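Long-range contacts in DNA mismatch repair protein MLH3 (Saccharomyces cerevisiae S288C, PDB 6RMN), which takes part in DNA mismatch repair as a subunit of the MutLbeta heterodimer, helping to correct insertion-deletion loops: residues B[73-78]-B[121-126]; B[79-84]-B[137-142]; B[90-95]-B[146-151]. All blocks are in the same frame, centred on the assembly; numbering follows the deposited sequence.

How the contacts relate
All three contacts lie in the mixed helix-and-strand lobe formed by residues from about 73 to 151, well away from the two zinc ions. It probably corresponds to the regulatory subdomain of MutL C-terminal regions. Their segments alternate along the chain: 73-78, 79-84 and 90-95 come first, then 121-126, 137-142 and 146-151. Contacts 1 and 2 have centres about 13 Å apart and touch directly. They share the sheet in which strands 76-77 and 82-85 both pair with strand 117-124. Contacts 2 and 3, centres about 15 Å apart, share helix 136-151. Helix 136-151 thus packs on both strand 82-85 and the helix 87-101 that follows it.

Contact 1: residues B[73-78]-B[121-126]; sequences FVARDL and IKTLPE
Leu78 and Leu124 meet at the apolar centre, with Leu78 CD2 3.7 Å from Leu124 CD1. The same methyl of Leu78 lies 3.8 Å from Ile121 CG2, and those two side chains run side by side, pointing the same way. Leu78 CG stands anti to the backbone N (chi1 -178°), which brings the branch to Ile121 and Leu124. Tyr132 of helix 126-132 also touches Leu78 and Leu124. Near the other end, Phe73 CE2 meets Pro125 CB at 3.6 Å, and Phe185 of helix 183-196 packs on both residues.

Backbone bonds join the two segments. Leu78 N donates to Lys122 O over 2.7 Å, and the bond is nearly straight at 172°. Leu124 N donates to Arg76 O at 3.0 Å. The return bond from Arg76 N to Leu124 O is weak and bent. A water links Val74 O to Glu126 N.

At the polar edge Arg76 NH2 and Glu126 OE1 form a 2.8 Å salt bridge. OE1 lies well out of the guanidinium plane and no N-H points at it, so the attraction is one of charge. Glu126 OE2 lies 3.3 Å above that plane, over its centre. Thr123 OG1 is hydrogen-bonded to Gly104 O.

The short antiparallel pairing places strand 76-77 against strand 117-124. On the other edge of strand 117-124, Lys122 and Thr123 both face Gly106, which makes a classic beta bulge.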
loop_
_atom_site.group_PDB
_atom_site.type_symbol
_atom_site.label_atom_id
_atom_site.label_comp_id
_atom_site.label_asym_id
_atom_site.label_seq_id
_atom_site.Cartn_x
_atom_site.Cartn_y
_atom_site.Cartn_z
ATOM N N PHE B 73 29.702 -28.659 -1.119
ATOM C CA PHE B 73 29.777 -27.837 -2.328
ATOM C C PHE B 73 30.345 -28.666 -3.480
ATOM O O PHE B 73 31.445 -29.189 -3.362
ATOM C CB PHE B 73 30.587 -26.545 -2.066
ATOM C CG PHE B 73 30.490 -25.463 -3.120
ATOM C CD1 PHE B 73 29.252 -25.070 -3.630
ATOM C CD2 PHE B 73 31.623 -24.783 -3.546
ATOM C CE1 PHE B 73 29.161 -24.067 -4.600
ATOM C CE2 PHE B 73 31.529 -23.760 -4.495
ATOM C CZ PHE B 73 30.302 -23.421 -5.028
ATOM N N VAL B 74 29.562 -28.845 -4.554
ATOM C CA VAL B 74 29.936 -29.668 -5.716
ATOM C C VAL B 74 31.205 -29.132 -6.415
ATOM O O VAL B 74 31.342 -27.928 -6.621
ATOM C CB VAL B 74 28.733 -29.865 -6.692
ATOM C CG1 VAL B 74 29.152 -30.494 -8.022
ATOM C CG2 VAL B 74 27.621 -30.685 -6.037
ATOM N N ALA B 75 32.132 -30.047 -6.739
ATOM C CA ALA B 75 33.390 -29.770 -7.425
ATOM C C ALA B 75 33.527 -30.713 -8.639
ATOM O O ALA B 75 33.929 -31.872 -8.496
ATOM C CB ALA B 75 34.564 -29.924 -6.464
ATOM N N ARG B 76 33.139 -30.208 -9.826
ATOM C CA ARG B 76 33.173 -30.914 -11.110
ATOM C C ARG B 76 34.613 -31.117 -11.617
ATOM O O ARG B 76 35.370 -30.148 -11.747
ATOM C CB ARG B 76 32.295 -30.161 -12.146
ATOM C CG ARG B 76 32.266 -30.740 -13.575
ATOM C CD ARG B 76 31.535 -32.069 -13.709
ATOM N NE ARG B 76 30.092 -31.904 -13.890
ATOM C CZ ARG B 76 29.194 -32.018 -12.916
ATOM N NH1 ARG B 76 29.580 -32.290 -11.675
ATOM N NH2 ARG B 76 27.903 -31.861 -13.176
ATOM N N ASP B 77 34.982 -32.390 -11.903
ATOM C CA ASP B 77 36.300 -32.781 -12.411
ATOM C C ASP B 77 36.541 -32.181 -13.795
ATOM O O ASP B 77 35.700 -32.304 -14.687
ATOM C CB ASP B 77 36.449 -34.312 -12.456
ATOM C CG ASP B 77 36.861 -34.973 -11.152
ATOM O OD1 ASP B 77 37.850 -34.508 -10.528
ATOM O OD2 ASP B 77 36.223 -35.981 -10.774
ATOM N N LEU B 78 37.682 -31.511 -13.950
ATOM C CA LEU B 78 38.107 -30.817 -15.159
ATOM C C LEU B 78 39.361 -31.468 -15.762
ATOM O O LEU B 78 40.299 -31.822 -15.034
ATOM C CB LEU B 78 38.352 -29.340 -14.798
ATOM C CG LEU B 78 38.761 -28.349 -15.885
ATOM C CD1 LEU B 78 37.668 -28.171 -16.941
ATOM C CD2 LEU B 78 39.054 -27.016 -15.264
ATOM N N ILE B 121 44.686 -27.344 -12.936
ATOM C CA ILE B 121 43.376 -27.312 -12.292
ATOM C C ILE B 121 42.669 -28.646 -12.517
ATOM O O ILE B 121 42.419 -29.041 -13.660
ATOM C CB ILE B 121 42.522 -26.066 -12.667
ATOM C CG1 ILE B 121 43.119 -24.790 -12.046
ATOM C CG2 ILE B 121 41.086 -26.220 -12.200
ATOM C CD1 ILE B 121 43.884 -23.958 -12.986
ATOM N N LYS B 122 42.374 -29.337 -11.406
ATOM C CA LYS B 122 41.710 -30.636 -11.350
ATOM C C LYS B 122 40.194 -30.519 -11.199
ATOM O O LYS B 122 39.467 -31.215 -11.905
ATOM C CB LYS B 122 42.323 -31.508 -10.241
ATOM C CG LYS B 122 43.771 -31.908 -10.531
ATOM C CD LYS B 122 44.304 -32.944 -9.555
ATOM C CE LYS B 122 45.614 -33.531 -10.035
ATOM N NZ LYS B 122 46.119 -34.592 -9.122
ATOM N N THR B 123 39.713 -29.672 -10.272
ATOM C CA THR B 123 38.275 -29.495 -10.037
ATOM C C THR B 123 37.877 -28.028 -10.023
ATOM O O THR B 123 38.670 -27.171 -9.638
ATOM C CB THR B 123 37.782 -30.200 -8.738
ATOM O OG1 THR B 123 38.172 -29.453 -7.584
ATOM C CG2 THR B 123 38.236 -31.657 -8.616
ATOM N N LEU B 124 36.624 -27.756 -10.419
ATOM C CA LEU B 124 36.014 -26.429 -10.405
ATOM C C LEU B 124 34.557 -26.545 -9.995
ATOM O O LEU B 124 33.926 -27.514 -10.400
ATOM C CB LEU B 124 36.087 -25.770 -11.791
ATOM C CG LEU B 124 37.405 -25.124 -12.235
ATOM C CD1 LEU B 124 37.187 -24.386 -13.549
ATOM C CD2 LEU B 124 37.944 -24.139 -11.184
ATOM N N PRO B 125 33.967 -25.587 -9.238
ATOM C CA PRO B 125 32.525 -25.690 -8.937
ATOM C C PRO B 125 31.706 -25.417 -10.205
ATOM O O PRO B 125 32.238 -24.826 -11.146
ATOM C CB PRO B 125 32.307 -24.615 -7.873
ATOM C CG PRO B 125 33.352 -23.598 -8.138
ATOM C CD PRO B 125 34.551 -24.349 -8.673
ATOM N N GLU B 126 30.450 -25.872 -10.252
ATOM C CA GLU B 126 29.573 -25.726 -11.424
ATOM C C GLU B 126 29.428 -24.274 -11.939
ATOM O O GLU B 126 29.494 -24.067 -13.148
ATOM C CB GLU B 126 28.197 -26.368 -11.176
ATOM C CG GLU B 126 28.249 -27.891 -11.103
ATOM C CD GLU B 126 28.281 -28.615 -12.439
ATOM O OE1 GLU B 126 27.224 -29.145 -12.853
ATOM O OE2 GLU B 126 29.363 -28.662 -13.067
HETATM O O HOH W 1 29.182 -26.530 -7.379
#

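Contact 2: residues B[79-84]-B[137-142]; sequences KDCCIE and DYLKMV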
loop_
_atom_site.group_PDB
_atom_site.type_symbol
_atom_site.label_atom_id
_atom_site.label_comp_id
_atom_site.label_asym_id
_atom_site.label_seq_id
_atom_site.Cartn_x
_atom_site.Cartn_y
_atom_site.Cartn_z
ATOM N N LYS B 79 39.361 -31.626 -17.095
ATOM C CA LYS B 79 40.460 -32.239 -17.845
ATOM C C LYS B 79 41.194 -31.210 -18.708
ATOM O O LYS B 79 40.581 -30.228 -19.142
ATOM C CB LYS B 79 39.930 -33.392 -18.726
ATOM C CG LYS B 79 40.956 -34.497 -18.980
ATOM C CD LYS B 79 40.453 -35.536 -19.979
ATOM C CE LYS B 79 41.518 -36.555 -20.318
ATOM N NZ LYS B 79 41.009 -37.606 -21.240
ATOM N N ASP B 80 42.510 -31.459 -18.964
ATOM C CA ASP B 80 43.413 -30.665 -19.814
ATOM C C ASP B 80 43.311 -29.152 -19.564
ATOM O O ASP B 80 43.013 -28.369 -20.477
ATOM C CB ASP B 80 43.204 -31.019 -21.309
ATOM C CG ASP B 80 44.352 -30.635 -22.232
ATOM O OD1 ASP B 80 45.498 -31.101 -21.992
ATOM O OD2 ASP B 80 44.105 -29.887 -23.206
ATOM N N CYS B 81 43.517 -28.764 -18.301
ATOM C CA CYS B 81 43.479 -27.377 -17.862
ATOM C C CYS B 81 44.745 -27.096 -17.065
ATOM O O CYS B 81 44.814 -27.361 -15.860
ATOM C CB CYS B 81 42.214 -27.085 -17.060
ATOM S SG CYS B 81 41.946 -25.329 -16.697
ATOM N N CYS B 82 45.780 -26.635 -17.781
ATOM C CA CYS B 82 47.087 -26.302 -17.228
ATOM C C CYS B 82 47.403 -24.862 -17.586
ATOM O O CYS B 82 47.366 -24.480 -18.764
ATOM C CB CYS B 82 48.160 -27.262 -17.728
ATOM S SG CYS B 82 47.729 -29.014 -17.540
ATOM N N ILE B 83 47.658 -24.052 -16.557
ATOM C CA ILE B 83 47.923 -22.627 -16.703
ATOM C C ILE B 83 49.374 -22.298 -16.362
ATOM O O ILE B 83 49.873 -22.701 -15.309
ATOM C CB ILE B 83 46.873 -21.799 -15.885
ATOM C CG1 ILE B 83 45.447 -21.964 -16.479
ATOM C CG2 ILE B 83 47.259 -20.313 -15.774
ATOM C CD1 ILE B 83 44.311 -21.486 -15.597
ATOM N N GLU B 84 50.046 -21.559 -17.259
ATOM C CA GLU B 84 51.424 -21.111 -17.057
ATOM C C GLU B 84 51.397 -19.946 -16.071
ATOM O O GLU B 84 50.593 -19.020 -16.225
ATOM C CB GLU B 84 52.062 -20.683 -18.389
ATOM C CG GLU B 84 52.732 -21.816 -19.152
ATOM C CD GLU B 84 53.159 -21.480 -20.570
ATOM O OE1 GLU B 84 53.797 -20.421 -20.770
ATOM O OE2 GLU B 84 52.865 -22.284 -21.484
ATOM N N ASP B 137 42.757 -17.843 -19.947
ATOM C CA ASP B 137 43.170 -16.473 -19.605
ATOM C C ASP B 137 42.198 -15.855 -18.585
ATOM O O ASP B 137 42.621 -15.103 -17.701
ATOM C CB ASP B 137 43.230 -15.588 -20.866
ATOM C CG ASP B 137 43.751 -16.277 -22.115
ATOM O OD1 ASP B 137 44.908 -16.770 -22.083
ATOM O OD2 ASP B 137 43.000 -16.322 -23.129
ATOM N N TYR B 138 40.896 -16.175 -18.721
ATOM C CA TYR B 138 39.846 -15.709 -17.830
ATOM C C TYR B 138 40.013 -16.332 -16.432
ATOM O O TYR B 138 39.937 -15.618 -15.430
ATOM C CB TYR B 138 38.442 -16.023 -18.407
ATOM C CG TYR B 138 37.341 -15.764 -17.400
ATOM C CD1 TYR B 138 36.904 -14.469 -17.136
ATOM C CD2 TYR B 138 36.806 -16.803 -16.638
ATOM C CE1 TYR B 138 35.946 -14.213 -16.154
ATOM C CE2 TYR B 138 35.863 -16.554 -15.635
ATOM C CZ TYR B 138 35.430 -15.258 -15.409
ATOM O OH TYR B 138 34.535 -14.984 -14.414
ATOM N N LEU B 139 40.180 -17.669 -16.381
ATOM C CA LEU B 139 40.296 -18.451 -15.157
ATOM C C LEU B 139 41.501 -18.016 -14.325
ATOM O O LEU B 139 41.353 -17.830 -13.119
ATOM C CB LEU B 139 40.335 -19.958 -15.485
ATOM C CG LEU B 139 40.316 -20.944 -14.310
ATOM C CD1 LEU B 139 39.090 -20.747 -13.429
ATOM C CD2 LEU B 139 40.362 -22.358 -14.809
ATOM N N LYS B 140 42.667 -17.802 -14.976
ATOM C CA LYS B 140 43.887 -17.328 -14.317
ATOM C C LYS B 140 43.611 -15.974 -13.636
ATOM O O LYS B 140 43.892 -15.828 -12.441
ATOM C CB LYS B 140 45.051 -17.208 -15.316
ATOM C CG LYS B 140 46.371 -16.813 -14.655
ATOM C CD LYS B 140 47.497 -16.645 -15.647
ATOM C CE LYS B 140 48.799 -16.338 -14.949
ATOM N NZ LYS B 140 49.938 -16.244 -15.902
ATOM N N MET B 141 43.023 -15.014 -14.387
ATOM C CA MET B 141 42.693 -13.679 -13.894
ATOM C C MET B 141 41.809 -13.732 -12.645
ATOM O O MET B 141 42.065 -13.007 -11.685
ATOM C CB MET B 141 42.012 -12.848 -14.992
ATOM C CG MET B 141 42.031 -11.370 -14.717
ATOM S SD MET B 141 40.393 -10.627 -14.816
ATOM C CE MET B 141 39.843 -10.758 -13.057
ATOM N N VAL B 142 40.800 -14.611 -12.661
ATOM C CA VAL B 142 39.802 -14.793 -11.607
ATOM C C VAL B 142 40.421 -15.413 -10.337
ATOM O O VAL B 142 40.124 -14.948 -9.243
ATOM C CB VAL B 142 38.587 -15.562 -12.187
ATOM C CG1 VAL B 142 37.925 -16.478 -11.176
ATOM C CG2 VAL B 142 37.582 -14.584 -12.756
#
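Ile83 and Leu139 supply the apolar part of this contact together with Cys81. Leu139 CD2 is the shared methyl. It lies 3.9 Å from Cys81 SG and 4.1 Å from Ile83 CD1. The Ile83 and Leu139 side chains cross at about a right angle. Tyr132 and Leu128 of helix 126-132 also touch Leu139, so the Leu139 side chain sits within a larger apolar cluster. Ile83 packs on Ile121 of strand 117-124 as well.

The aliphatic part of Lys140 makes a second kind of packing. CG is anti to the backbone N (chi1 -176°), and the chain stays extended beyond it. Ile83 CG2 rests against this chain, 3.7 Å from Lys140 CD and 3.8 Å from Lys140 CB.

One hydrogen bond crosses the contact. Lys140 NZ donates to Glu84 O at 2.9 Å. The nitrogen lies in the carbonyl plane, with a C=O...N angle of 149°. The Glu84 carboxylate takes no part in this bond. A long, weak ion pair links NZ to Glu89. An alanine in place of Lys140 would probably leave Glu84 O without this donor and open a gap beside Ile83 CG2.

Lys140 thus bridges two chemistries. Its methylenes extend the buried apolar surface, while its ammonium ties helix 136-151 to the backbone of strand 82-85.

Contact 3: residues B[90-95]-B[146-151]; sequences ADLFKH and HAHDLK
Leu92 meets Ala147, His148 and Lys151, and it carries most of the contact. Its CG is anti to the backbone N (chi1 -171°), which lays the branch against the other helix, and the three outer carbons each find a partner there. Leu92 CG lies 3.8 Å from Ala147 CB. This is also where the two backbones come nearest, with Leu92 CA and Ala147 CA 6.8 Å apart. The small alanine side chain probably lets the leucine sit close to the opposite helix.

The two methyls of Leu92 diverge. CD2 touches Ala147 CB too, and also sits over one face of the His148 imidazole, 4.0 Å from the ring centroid, in a CH-pi contact. The approach is 29° off the ring normal, and the nearest ring atom is His148 CE1, 3.6 Å from Leu92 CD2. The leucine and histidine side chains cross at about a right angle. Leu92 CD1 turns to Lys151 instead, lying 4.0 Å from Lys151 CB. Farther out, Lys151 CE lies at the edge of the His148 ring, in its plane.

Phe93 comes next and adds a looser touch. Its CE1 approaches Ala147 CB at 4.5 Å, so this methyl is approached by both residues. No hydrogen bond crosses between the segments.

The helix segments pass at 10.4 Å and cross steeply, at 73°. Phe93 also packs on Leu119 of strand 117-124 and Thr109 of strand 106-110, and Tyr107 makes an edge-to-face ring pair with it and bonds through its hydroxyl to Phe93 O. One turn on in helix 87-101, Tyr96 touches Leu150 and Lys151. Helix 87-101 thus packs on the sheet through Phe93 and on the C-terminal part of helix 136-151 through Leu92.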
loop_
_atom_site.group_PDB
_atom_site.type_symbol
_atom_site.label_atom_id
_atom_site.label_comp_id
_atom_site.label_asym_id
_atom_site.label_seq_id
_atom_site.Cartn_x
_atom_site.Cartn_y
_atom_site.Cartn_z
ATOM N N ALA B 90 53.143 -18.876 -8.664
ATOM C CA ALA B 90 53.191 -20.285 -8.273
ATOM C C ALA B 90 53.304 -20.430 -6.754
ATOM O O ALA B 90 52.637 -21.293 -6.187
ATOM C CB ALA B 90 54.360 -20.981 -8.960
ATOM N N ASP B 91 54.124 -19.572 -6.100
ATOM C CA ASP B 91 54.302 -19.549 -4.645
ATOM C C ASP B 91 53.008 -19.091 -3.962
ATOM O O ASP B 91 52.599 -19.694 -2.967
ATOM C CB ASP B 91 55.496 -18.652 -4.252
ATOM C CG ASP B 91 56.879 -19.158 -4.678
ATOM O OD1 ASP B 91 56.952 -20.191 -5.399
ATOM O OD2 ASP B 91 57.889 -18.518 -4.299
ATOM N N LEU B 92 52.341 -18.065 -4.536
ATOM C CA LEU B 92 51.059 -17.521 -4.081
ATOM C C LEU B 92 49.959 -18.600 -4.127
ATOM O O LEU B 92 49.217 -18.741 -3.156
ATOM C CB LEU B 92 50.684 -16.295 -4.936
ATOM C CG LEU B 92 49.499 -15.422 -4.521
ATOM C CD1 LEU B 92 49.657 -14.877 -3.107
ATOM C CD2 LEU B 92 49.347 -14.261 -5.478
ATOM N N PHE B 93 49.898 -19.395 -5.217
ATOM C CA PHE B 93 48.935 -20.493 -5.345
ATOM C C PHE B 93 49.257 -21.660 -4.411
ATOM O O PHE B 93 48.343 -22.265 -3.842
ATOM C CB PHE B 93 48.776 -20.961 -6.802
ATOM C CG PHE B 93 47.939 -20.039 -7.660
ATOM C CD1 PHE B 93 46.607 -19.786 -7.345
ATOM C CD2 PHE B 93 48.467 -19.464 -8.810
ATOM C CE1 PHE B 93 45.843 -18.924 -8.129
ATOM C CE2 PHE B 93 47.695 -18.614 -9.605
ATOM C CZ PHE B 93 46.385 -18.354 -9.263
ATOM N N LYS B 94 50.558 -21.940 -4.218
ATOM C CA LYS B 94 51.055 -22.977 -3.303
ATOM C C LYS B 94 50.609 -22.648 -1.873
ATOM O O LYS B 94 50.098 -23.523 -1.169
ATOM C CB LYS B 94 52.591 -23.069 -3.374
ATOM C CG LYS B 94 53.117 -24.494 -3.307
ATOM C CD LYS B 94 54.621 -24.540 -3.548
ATOM C CE LYS B 94 55.140 -25.953 -3.663
ATOM N NZ LYS B 94 56.605 -25.983 -3.929
ATOM N N HIS B 95 50.745 -21.362 -1.490
ATOM C CA HIS B 95 50.373 -20.800 -0.197
ATOM C C HIS B 95 48.875 -20.892 0.078
ATOM O O HIS B 95 48.501 -21.154 1.219
ATOM C CB HIS B 95 50.834 -19.328 -0.122
ATOM C CG HIS B 95 50.707 -18.691 1.228
ATOM N ND1 HIS B 95 49.503 -18.181 1.676
ATOM C CD2 HIS B 95 51.655 -18.455 2.164
ATOM C CE1 HIS B 95 49.749 -17.667 2.870
ATOM N NE2 HIS B 95 51.030 -17.806 3.207
ATOM N N HIS B 146 41.385 -13.369 -6.464
ATOM C CA HIS B 146 41.116 -13.886 -5.125
ATOM C C HIS B 146 42.386 -14.096 -4.281
ATOM O O HIS B 146 42.380 -13.752 -3.097
ATOM C CB HIS B 146 40.254 -15.149 -5.140
ATOM C CG HIS B 146 39.782 -15.518 -3.765
ATOM N ND1 HIS B 146 39.038 -14.631 -2.993
ATOM C CD2 HIS B 146 39.996 -16.645 -3.048
ATOM C CE1 HIS B 146 38.811 -15.252 -1.849
ATOM N NE2 HIS B 146 39.365 -16.463 -1.832
ATOM N N ALA B 147 43.468 -14.641 -4.887
ATOM C CA ALA B 147 44.758 -14.866 -4.222
ATOM C C ALA B 147 45.343 -13.538 -3.721
ATOM O O ALA B 147 45.864 -13.483 -2.602
ATOM C CB ALA B 147 45.731 -15.541 -5.180
ATOM N N HIS B 148 45.243 -12.468 -4.546
ATOM C CA HIS B 148 45.702 -11.124 -4.191
ATOM C C HIS B 148 44.779 -10.514 -3.147
ATOM O O HIS B 148 45.256 -9.812 -2.267
ATOM C CB HIS B 148 45.818 -10.209 -5.423
ATOM C CG HIS B 148 46.965 -10.551 -6.318
ATOM N ND1 HIS B 148 48.273 -10.568 -5.851
ATOM C CD2 HIS B 148 46.968 -10.867 -7.633
ATOM C CE1 HIS B 148 49.017 -10.921 -6.886
ATOM N NE2 HIS B 148 48.276 -11.107 -7.981
ATOM N N ASP B 149 43.466 -10.816 -3.209
ATOM C CA ASP B 149 42.506 -10.338 -2.213
ATOM C C ASP B 149 42.894 -10.854 -0.819
ATOM O O ASP B 149 42.929 -10.083 0.139
ATOM C CB ASP B 149 41.052 -10.718 -2.596
ATOM C CG ASP B 149 40.381 -9.728 -3.536
ATOM O OD1 ASP B 149 40.945 -8.618 -3.738
ATOM O OD2 ASP B 149 39.283 -10.050 -4.061
ATOM N N LEU B 150 43.272 -12.140 -0.744
ATOM C CA LEU B 150 43.703 -12.816 0.475
ATOM C C LEU B 150 45.024 -12.283 0.971
ATOM O O LEU B 150 45.136 -11.956 2.155
ATOM C CB LEU B 150 43.793 -14.336 0.259
ATOM C CG LEU B 150 42.475 -15.058 0.033
ATOM C CD1 LEU B 150 42.696 -16.389 -0.661
ATOM C CD2 LEU B 150 41.720 -15.236 1.328
ATOM N N LYS B 151 46.015 -12.159 0.069
ATOM C CA LYS B 151 47.336 -11.686 0.447
ATOM C C LYS B 151 47.352 -10.189 0.811
ATOM O O LYS B 151 48.181 -9.788 1.627
ATOM C CB LYS B 151 48.400 -12.062 -0.613
ATOM C CG LYS B 151 48.661 -11.047 -1.731
ATOM C CD LYS B 151 50.150 -10.770 -1.854
ATOM C CE LYS B 151 50.472 -9.587 -2.734
ATOM N NZ LYS B 151 51.923 -9.237 -2.665
#